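PDB 4PF1: peptidase S15/CocE/NonD from Thaumarchaeota archaeon SCGC AB-539-E09, which is an alpha/beta-hydrolase-fold serine peptidase reported as an aminopeptidase, and probably removes residues from the N-terminal end of peptides. Local coordinates for residues A[400-406]-A[620-626]; A[390-394]-A[484-488]; A[232-236]-A[432-437]. All coordinates share one frame; numbering follows the deposited sequence.

Contact 1: A[400-406]-A[620-626]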
loop_
_atom_site.group_PDB
_atom_site.type_symbol
_atom_site.label_atom_id
_atom_site.label_comp_id
_atom_site.label_asym_id
_atom_site.label_seq_id
_atom_site.Cartn_x
_atom_site.Cartn_y
_atom_site.Cartn_z
ATOM N N GLU A 400 22.998 -24.294 30.435
ATOM C CA GLU A 400 24.185 -25.033 30.003
ATOM C C GLU A 400 24.601 -24.632 28.572
ATOM O O GLU A 400 23.811 -24.016 27.852
ATOM C CB GLU A 400 23.940 -26.549 30.095
ATOM C CG GLU A 400 25.078 -27.308 30.759
ATOM C CD GLU A 400 26.214 -27.698 29.833
ATOM O OE1 GLU A 400 25.973 -28.498 28.901
ATOM O OE2 GLU A 400 27.348 -27.208 30.042
ATOM N N ALA A 401 25.851 -24.970 28.171
ATOM C CA ALA A 401 26.405 -24.607 26.861
ATOM C C ALA A 401 27.374 -25.671 26.304
ATOM O O ALA A 401 27.937 -26.455 27.073
ATOM C CB ALA A 401 27.124 -23.273 26.970
ATOM N N HIS A 402 27.574 -25.676 24.956
ATOM C CA HIS A 402 28.496 -26.578 24.247
ATOM C C HIS A 402 28.813 -26.053 22.832
ATOM O O HIS A 402 27.907 -25.815 22.033
ATOM C CB HIS A 402 27.981 -28.038 24.198
ATOM C CG HIS A 402 26.556 -28.196 23.753
ATOM N ND1 HIS A 402 26.244 -28.764 22.528
ATOM C CD2 HIS A 402 25.406 -27.926 24.415
ATOM C CE1 HIS A 402 24.922 -28.793 22.474
ATOM N NE2 HIS A 402 24.374 -28.289 23.581
ATOM N N TYR A 403 30.115 -25.872 22.547
ATOM C CA TYR A 403 30.650 -25.350 21.287
ATOM C C TYR A 403 30.984 -26.528 20.337
ATOM O O TYR A 403 31.853 -27.344 20.654
ATOM C CB TYR A 403 31.878 -24.463 21.608
ATOM C CG TYR A 403 32.885 -24.266 20.498
ATOM C CD1 TYR A 403 32.617 -23.411 19.432
ATOM C CD2 TYR A 403 34.164 -24.811 20.587
ATOM C CE1 TYR A 403 33.566 -23.176 18.438
ATOM C CE2 TYR A 403 35.121 -24.578 19.602
ATOM C CZ TYR A 403 34.818 -23.764 18.526
ATOM O OH TYR A 403 35.760 -23.537 17.554
ATOM N N CYS A 404 30.242 -26.647 19.207
ATOM C CA CYS A 404 30.394 -27.775 18.277
ATOM C C CYS A 404 30.545 -27.337 16.798
ATOM O O CYS A 404 30.461 -26.149 16.482
ATOM C CB CYS A 404 29.238 -28.758 18.444
ATOM S SG CYS A 404 27.649 -28.147 17.826
ATOM N N ASP A 405 30.758 -28.325 15.899
ATOM C CA ASP A 405 30.963 -28.108 14.469
ATOM C C ASP A 405 29.770 -28.553 13.630
ATOM O O ASP A 405 29.244 -29.651 13.813
ATOM C CB ASP A 405 32.228 -28.847 13.989
ATOM C CG ASP A 405 33.545 -28.148 14.283
ATOM O OD1 ASP A 405 33.534 -27.147 15.034
ATOM O OD2 ASP A 405 34.585 -28.607 13.769
ATOM N N LEU A 406 29.389 -27.708 12.665
ATOM C CA LEU A 406 28.320 -27.957 11.704
ATOM C C LEU A 406 28.961 -28.185 10.329
ATOM O O LEU A 406 29.251 -27.227 9.610
ATOM C CB LEU A 406 27.349 -26.757 11.696
ATOM C CG LEU A 406 25.924 -26.993 11.191
ATOM C CD1 LEU A 406 25.288 -28.251 11.822
ATOM C CD2 LEU A 406 25.056 -25.783 11.473
ATOM N N ILE A 620 30.973 -24.952 10.154
ATOM C CA ILE A 620 30.665 -23.742 10.905
ATOM C C ILE A 620 30.834 -24.089 12.375
ATOM O O ILE A 620 30.224 -25.049 12.856
ATOM C CB ILE A 620 29.242 -23.184 10.597
ATOM C CG1 ILE A 620 29.014 -22.940 9.079
ATOM C CG2 ILE A 620 28.935 -21.928 11.442
ATOM C CD1 ILE A 620 29.985 -21.981 8.380
ATOM N N GLU A 621 31.705 -23.357 13.069
ATOM C CA GLU A 621 31.938 -23.563 14.495
ATOM C C GLU A 621 30.940 -22.706 15.252
ATOM O O GLU A 621 31.071 -21.481 15.269
ATOM C CB GLU A 621 33.389 -23.220 14.871
ATOM C CG GLU A 621 34.433 -24.039 14.123
ATOM C CD GLU A 621 35.878 -23.623 14.336
ATOM O OE1 GLU A 621 36.122 -22.642 15.077
ATOM O OE2 GLU A 621 36.771 -24.289 13.766
ATOM N N ILE A 622 29.876 -23.338 15.777
ATOM C CA ILE A 622 28.798 -22.638 16.483
ATOM C C ILE A 622 28.711 -23.071 17.946
ATOM O O ILE A 622 29.046 -24.209 18.288
ATOM C CB ILE A 622 27.426 -22.802 15.776
ATOM C CG1 ILE A 622 27.306 -24.147 15.035
ATOM C CG2 ILE A 622 27.143 -21.632 14.848
ATOM C CD1 ILE A 622 26.534 -25.166 15.760
ATOM N N HIS A 623 28.233 -22.160 18.799
ATOM C CA HIS A 623 28.090 -22.391 20.227
ATOM C C HIS A 623 26.606 -22.617 20.576
ATOM O O HIS A 623 25.825 -21.662 20.632
ATOM C CB HIS A 623 28.693 -21.201 20.997
ATOM C CG HIS A 623 28.646 -21.338 22.482
ATOM N ND1 HIS A 623 29.510 -22.181 23.156
ATOM C CD2 HIS A 623 27.869 -20.691 23.383
ATOM C CE1 HIS A 623 29.217 -22.041 24.437
ATOM N NE2 HIS A 623 28.239 -21.150 24.623
ATOM N N ILE A 624 26.215 -23.898 20.749
ATOM C CA ILE A 624 24.838 -24.290 21.078
ATOM C C ILE A 624 24.655 -24.270 22.596
ATOM O O ILE A 624 25.490 -24.800 23.328
ATOM C CB ILE A 624 24.459 -25.678 20.454
ATOM C CG1 ILE A 624 24.485 -25.615 18.911
ATOM C CG2 ILE A 624 23.090 -26.180 20.963
ATOM C CD1 ILE A 624 24.253 -26.971 18.184
ATOM N N ILE A 625 23.569 -23.644 23.062
ATOM C CA ILE A 625 23.263 -23.547 24.488
ATOM C C ILE A 625 21.979 -24.333 24.808
ATOM O O ILE A 625 21.081 -24.417 23.969
ATOM C CB ILE A 625 23.189 -22.063 24.965
ATOM C CG1 ILE A 625 22.160 -21.236 24.151
ATOM C CG2 ILE A 625 24.586 -21.416 24.929
ATOM C CD1 ILE A 625 21.881 -19.812 24.698
ATOM N N SER A 626 21.920 -24.943 26.004
ATOM C CA SER A 626 20.762 -25.729 26.433
ATOM C C SER A 626 19.794 -24.867 27.260
ATOM O O SER A 626 18.668 -24.611 26.777
ATOM C CB SER A 626 21.211 -26.954 27.227
ATOM O OG SER A 626 22.052 -27.786 26.445
ATOM O OXT SER A 626 20.181 -24.407 28.357
#

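Contact 2: A[390-394]-A[484-488]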
loop_
_atom_site.group_PDB
_atom_site.type_symbol
_atom_site.label_atom_id
_atom_site.label_comp_id
_atom_site.label_asym_id
_atom_site.label_seq_id
_atom_site.Cartn_x
_atom_site.Cartn_y
_atom_site.Cartn_z
ATOM N N ASP A 390 28.203 -13.167 30.620
ATOM C CA ASP A 390 29.255 -13.060 29.608
ATOM C C ASP A 390 28.667 -13.291 28.211
ATOM O O ASP A 390 27.543 -13.793 28.087
ATOM C CB ASP A 390 30.375 -14.089 29.898
ATOM C CG ASP A 390 31.756 -13.737 29.355
ATOM O OD1 ASP A 390 31.847 -12.843 28.478
ATOM O OD2 ASP A 390 32.743 -14.370 29.790
ATOM N N TRP A 391 29.427 -12.927 27.160
ATOM C CA TRP A 391 29.018 -13.165 25.784
ATOM C C TRP A 391 30.105 -13.964 25.037
ATOM O O TRP A 391 31.226 -13.474 24.883
ATOM C CB TRP A 391 28.682 -11.858 25.054
ATOM C CG TRP A 391 28.120 -12.082 23.680
ATOM C CD1 TRP A 391 28.735 -11.823 22.491
ATOM C CD2 TRP A 391 26.863 -12.697 23.358
ATOM N NE1 TRP A 391 27.922 -12.197 21.446
ATOM C CE2 TRP A 391 26.768 -12.739 21.948
ATOM C CE3 TRP A 391 25.793 -13.194 24.125
ATOM C CZ2 TRP A 391 25.642 -13.249 21.290
ATOM C CZ3 TRP A 391 24.690 -13.720 23.469
ATOM C CH2 TRP A 391 24.624 -13.753 22.069
ATOM N N PRO A 392 29.818 -15.217 24.601
ATOM C CA PRO A 392 28.547 -15.963 24.726
ATOM C C PRO A 392 28.307 -16.483 26.156
ATOM O O PRO A 392 29.270 -16.581 26.924
ATOM C CB PRO A 392 28.740 -17.120 23.737
ATOM C CG PRO A 392 30.207 -17.379 23.763
ATOM C CD PRO A 392 30.842 -16.019 23.901
ATOM N N PRO A 393 27.049 -16.836 26.538
ATOM C CA PRO A 393 26.821 -17.358 27.901
ATOM C C PRO A 393 27.529 -18.689 28.129
ATOM O O PRO A 393 27.594 -19.522 27.222
ATOM C CB PRO A 393 25.299 -17.515 27.980
ATOM C CG PRO A 393 24.847 -17.609 26.575
ATOM C CD PRO A 393 25.786 -16.767 25.771
ATOM N N GLU A 394 28.088 -18.872 29.330
ATOM C CA GLU A 394 28.827 -20.083 29.694
ATOM C C GLU A 394 28.026 -20.933 30.678
ATOM O O GLU A 394 26.805 -20.799 30.765
ATOM C CB GLU A 394 30.200 -19.717 30.291
ATOM C CG GLU A 394 31.129 -19.019 29.304
ATOM C CD GLU A 394 32.385 -18.383 29.875
ATOM O OE1 GLU A 394 32.523 -18.321 31.119
ATOM O OE2 GLU A 394 33.227 -17.924 29.069
ATOM N N VAL A 484 21.348 -21.122 19.536
ATOM C CA VAL A 484 22.732 -20.712 19.254
ATOM C C VAL A 484 23.003 -19.326 19.866
ATOM O O VAL A 484 22.109 -18.480 19.901
ATOM C CB VAL A 484 23.099 -20.742 17.742
ATOM C CG1 VAL A 484 23.227 -22.175 17.227
ATOM C CG2 VAL A 484 22.108 -19.932 16.900
ATOM N N ALA A 485 24.225 -19.117 20.372
ATOM C CA ALA A 485 24.646 -17.848 20.962
ATOM C C ALA A 485 26.136 -17.611 20.724
ATOM O O ALA A 485 26.914 -18.560 20.672
ATOM C CB ALA A 485 24.339 -17.825 22.451
ATOM N N GLY A 486 26.511 -16.352 20.568
ATOM C CA GLY A 486 27.898 -15.969 20.350
ATOM C C GLY A 486 28.253 -15.727 18.902
ATOM O O GLY A 486 27.389 -15.396 18.084
ATOM N N GLN A 487 29.539 -15.871 18.583
ATOM C CA GLN A 487 30.039 -15.634 17.243
ATOM C C GLN A 487 30.327 -16.954 16.515
ATOM O O GLN A 487 31.225 -17.692 16.922
ATOM C CB GLN A 487 31.298 -14.737 17.287
ATOM C CG GLN A 487 32.067 -14.662 15.965
ATOM C CD GLN A 487 32.972 -13.466 15.900
ATOM O OE1 GLN A 487 34.023 -13.413 16.547
ATOM N NE2 GLN A 487 32.600 -12.491 15.086
ATOM N N PRO A 488 29.600 -17.247 15.407
ATOM C CA PRO A 488 29.942 -18.431 14.608
ATOM C C PRO A 488 31.239 -18.188 13.837
ATOM O O PRO A 488 31.523 -17.051 13.462
ATOM C CB PRO A 488 28.749 -18.584 13.654
ATOM C CG PRO A 488 27.757 -17.505 14.039
ATOM C CD PRO A 488 28.520 -16.470 14.772
#

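Contact 3: A[232-236]-A[432-437]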
loop_
_atom_site.group_PDB
_atom_site.type_symbol
_atom_site.label_atom_id
_atom_site.label_comp_id
_atom_site.label_asym_id
_atom_site.label_seq_id
_atom_site.Cartn_x
_atom_site.Cartn_y
_atom_site.Cartn_z
ATOM N N TYR A 232 24.136 -1.868 -9.609
ATOM C CA TYR A 232 24.805 -3.092 -10.073
ATOM C C TYR A 232 25.414 -2.852 -11.458
ATOM O O TYR A 232 26.603 -3.094 -11.658
ATOM C CB TYR A 232 23.800 -4.262 -10.108
ATOM C CG TYR A 232 24.386 -5.579 -10.580
ATOM C CD1 TYR A 232 24.551 -5.845 -11.939
ATOM C CD2 TYR A 232 24.725 -6.579 -9.674
ATOM C CE1 TYR A 232 25.075 -7.057 -12.381
ATOM C CE2 TYR A 232 25.233 -7.805 -10.106
ATOM C CZ TYR A 232 25.415 -8.036 -11.461
ATOM O OH TYR A 232 25.919 -9.233 -11.903
ATOM N N ASP A 233 24.598 -2.322 -12.388
ATOM C CA ASP A 233 24.991 -1.987 -13.748
ATOM C C ASP A 233 26.092 -0.922 -13.770
ATOM O O ASP A 233 27.102 -1.105 -14.453
ATOM C CB ASP A 233 23.768 -1.495 -14.534
ATOM C CG ASP A 233 23.506 -2.286 -15.788
ATOM O OD1 ASP A 233 24.176 -2.017 -16.807
ATOM O OD2 ASP A 233 22.632 -3.175 -15.756
ATOM N N ALA A 234 25.912 0.166 -12.992
ATOM C CA ALA A 234 26.847 1.298 -12.913
ATOM C C ALA A 234 28.253 0.882 -12.459
ATOM O O ALA A 234 29.225 1.214 -13.134
ATOM C CB ALA A 234 26.297 2.372 -11.981
ATOM N N TYR A 235 28.358 0.148 -11.330
ATOM C CA TYR A 235 29.642 -0.271 -10.766
ATOM C C TYR A 235 30.337 -1.353 -11.625
ATOM O O TYR A 235 31.568 -1.353 -11.707
ATOM C CB TYR A 235 29.475 -0.734 -9.307
ATOM C CG TYR A 235 29.318 0.422 -8.336
ATOM C CD1 TYR A 235 28.068 0.976 -8.077
ATOM C CD2 TYR A 235 30.425 0.983 -7.702
ATOM C CE1 TYR A 235 27.919 2.056 -7.205
ATOM C CE2 TYR A 235 30.287 2.054 -6.815
ATOM C CZ TYR A 235 29.031 2.590 -6.575
ATOM O OH TYR A 235 28.877 3.657 -5.720
ATOM N N LEU A 236 29.556 -2.233 -12.297
ATOM C CA LEU A 236 30.109 -3.272 -13.181
ATOM C C LEU A 236 30.735 -2.652 -14.440
ATOM O O LEU A 236 31.811 -3.085 -14.860
ATOM C CB LEU A 236 29.031 -4.308 -13.564
ATOM C CG LEU A 236 29.499 -5.570 -14.327
ATOM C CD1 LEU A 236 30.534 -6.366 -13.525
ATOM C CD2 LEU A 236 28.312 -6.464 -14.681
ATOM N N PRO A 432 33.616 -13.348 -12.745
ATOM C CA PRO A 432 33.584 -11.915 -12.387
ATOM C C PRO A 432 32.810 -11.051 -13.395
ATOM O O PRO A 432 32.398 -9.949 -13.044
ATOM C CB PRO A 432 35.068 -11.527 -12.337
ATOM C CG PRO A 432 35.803 -12.826 -12.179
ATOM C CD PRO A 432 35.000 -13.808 -12.965
ATOM N N ALA A 433 32.585 -11.554 -14.633
ATOM C CA ALA A 433 31.787 -10.830 -15.637
ATOM C C ALA A 433 30.293 -10.892 -15.263
ATOM O O ALA A 433 29.516 -10.036 -15.684
ATOM C CB ALA A 433 32.017 -11.416 -17.028
ATOM N N LYS A 434 29.911 -11.891 -14.436
ATOM C CA LYS A 434 28.548 -12.058 -13.920
ATOM C C LYS A 434 28.579 -12.159 -12.373
ATOM O O LYS A 434 28.348 -13.241 -11.825
ATOM C CB LYS A 434 27.876 -13.292 -14.549
ATOM C CG LYS A 434 27.345 -13.048 -15.951
ATOM C CD LYS A 434 26.805 -14.326 -16.555
ATOM C CE LYS A 434 26.034 -14.065 -17.816
ATOM N NZ LYS A 434 25.834 -15.308 -18.598
ATOM N N PRO A 435 28.920 -11.065 -11.638
ATOM C CA PRO A 435 28.973 -11.177 -10.171
ATOM C C PRO A 435 27.597 -11.420 -9.561
ATOM O O PRO A 435 26.584 -10.963 -10.100
ATOM C CB PRO A 435 29.556 -9.834 -9.728
ATOM C CG PRO A 435 29.230 -8.894 -10.828
ATOM C CD PRO A 435 29.243 -9.693 -12.090
ATOM N N VAL A 436 27.564 -12.159 -8.452
ATOM C CA VAL A 436 26.326 -12.474 -7.737
ATOM C C VAL A 436 25.772 -11.173 -7.095
ATOM O O VAL A 436 26.491 -10.514 -6.337
ATOM C CB VAL A 436 26.540 -13.597 -6.675
ATOM C CG1 VAL A 436 25.219 -13.990 -6.019
ATOM C CG2 VAL A 436 27.218 -14.823 -7.287
ATOM N N PRO A 437 24.519 -10.766 -7.409
ATOM C CA PRO A 437 23.979 -9.552 -6.778
ATOM C C PRO A 437 23.683 -9.795 -5.291
ATOM O O PRO A 437 23.072 -10.811 -4.949
ATOM C CB PRO A 437 22.724 -9.257 -7.595
ATOM C CG PRO A 437 22.299 -10.574 -8.136
ATOM C CD PRO A 437 23.528 -11.409 -8.301
#

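Contact 1: A[400-406]-A[620-626]
Tyr403 reaches diagonally across to Glu621 of the partner strand, and its OH donates a hydrogen bond to Glu621 OE1 at 2.7 Å. The two strands, 401-406 and 620-625, form an antiparallel ladder in the beta-rich C-terminal domain of this S15-family peptidase; the hydrogen-bonded pairs are His402-Ile624, Cys404-Ile622 and Leu406-Ile620. The tyrosine CG stands anti to the backbone N (chi1 157°), which carries the ring past its direct partner His623. The Tyr403 ring and the Glu621 carboxylate are almost perpendicular, their planes 87° apart, and the hydroxyl meets OE1 from above the carboxylate plane. Asp405 and Glu621 lie side by side with nearly parallel carboxylate planes; their like charges are probably offset by Arg491, which forms salt bridges with both. His623, on the same face, presents a ring edge to Tyr403 CB, while its NE2 is hydrogen-bonded to the carbonyl of Pro393.

The other face is mostly apolar. There His402 folds its ring over Ile624: Ile624 CB lies over the face, 4.1 Å from the centroid of the His402 ring, a CH-pi contact, and Ile624 O sits over the same ring near its rim. Cys404 SG nestles between two isoleucine ends, 3.6 Å from Ile624 CD1 and 3.8 Å from Ile622 CD1. Beyond the last ladder pair the chain terminus is still tied in, with Ser626 N donating to Glu400 O at 2.8 Å.

Contact 2: A[390-394]-A[484-488]
Trp391 lays its indole against the backbone at Gly486, and this is the tight part of the contact. Trp391 CZ2 comes within 3.3 Å of Gly486 N, and Gly486 CA stands 3.4 Å above the indole plane, displaced toward the rim. A nearly extended first torsion (chi1 -174°) carries the Trp391 side chain across to the strand, and its NE1 is held by a hydrogen bond to Gln561 OE1. Pro392, preceded by a cis peptide bond, approaches the same glycine, with Pro392 CB 3.7 Å from Gly486 CA. Proline CB and indole thus both rest directly on the backbone of Gly486, which has no side chain.

The contact joins the connection between strand 384-388, the outermost strand at this end of the central sheet of the alpha/beta-hydrolase fold, and strand 401-408 to strand 482-486. That strand pairs with 562-566 in a two-stranded antiparallel sheet.

Beside the glycine the packing continues as a thinner apolar patch. Ala485 points its methyl toward the loop, where Ala485 CB meets Pro393 CD at 3.8 Å and Trp391 CH2 at 4.1 Å. The loose side lies at the segment ends, which diverge: Glu394 is exposed, and the Gln487 side chain turns to Leu559 O, which its NE2 hydrogen-bonds.

Contact 3: A[232-236]-A[432-437]
One turn of helix 231-238 faces an irregular, proline-rich run, with CA atoms no nearer than the 7.3 Å between Tyr232 and Pro437, so that side chains bridge the gap. The contact joins a helix of the insertion between strands 178-184 and 287-292 of the alpha/beta-hydrolase sheet, probably the helical cap of the family, to the loop that follows strand 425-430 of the C-terminal beta domain, consistent with a contact between domains. Tyr232 and Leu236, four residues apart and linked by the helical bond from Leu236 N to Tyr232 O, both point toward the loop.

Tyr232 enters between Pro435 and Pro437, a chi1 of 180° holding its ring extended from the helix. The proline rings lie obliquely to it: Pro437 CB is 3.8 Å from Tyr232 CE2, and Pro435 CG is 4.0 Å from Tyr232 CZ. Phe581 stacks edge-to-face with the same tyrosine and also packs against Pro435, adding an aromatic neighbour to this largely buried cluster. Leu236 meets Pro435 tip to tip, with Leu236 CD1 3.8 Å from Pro435 CD; its other methyl, CD2, approaches Ala433 O at 3.9 Å.

Between Ala433 and Pro435, Lys434 turns away from the helix, and its NZ donates a hydrogen bond to Val470 O of the second subunit. Ser466 of that subunit packs on Tyr232, Lys434 and Pro437, so the contact borders a subunit interface.

The one polar link between the two segments is made by the buried phenol: Tyr232 OH donates to Pro435 O at 2.6 Å, lying in the carbonyl plane on a lone pair, with a C=O...O angle of 140°.

In the fold
Contacts 1 and 2 are neighbours, their centres 9 Å apart: contact 2 abuts strand 606-625, which belongs to contact 1, and His623 O accepts from Ala485 N. Contact 3 lies apart, about 17 Å from contact 1 and 21 Å from contact 2 between nearest atoms. None is fully core: contact 1 has five buried and four exposed among 14 touching residues, contact 2 no exposed one, and contact 3 is mostly buried, at a subunit boundary. Contact 1 is the most extensive, burying 788 Å² against 189 and 228 Å². Its chemistry is a repeating backbone ladder; contact 2 relies on van der Waals packing, contact 3 on one phenol bond among prolines.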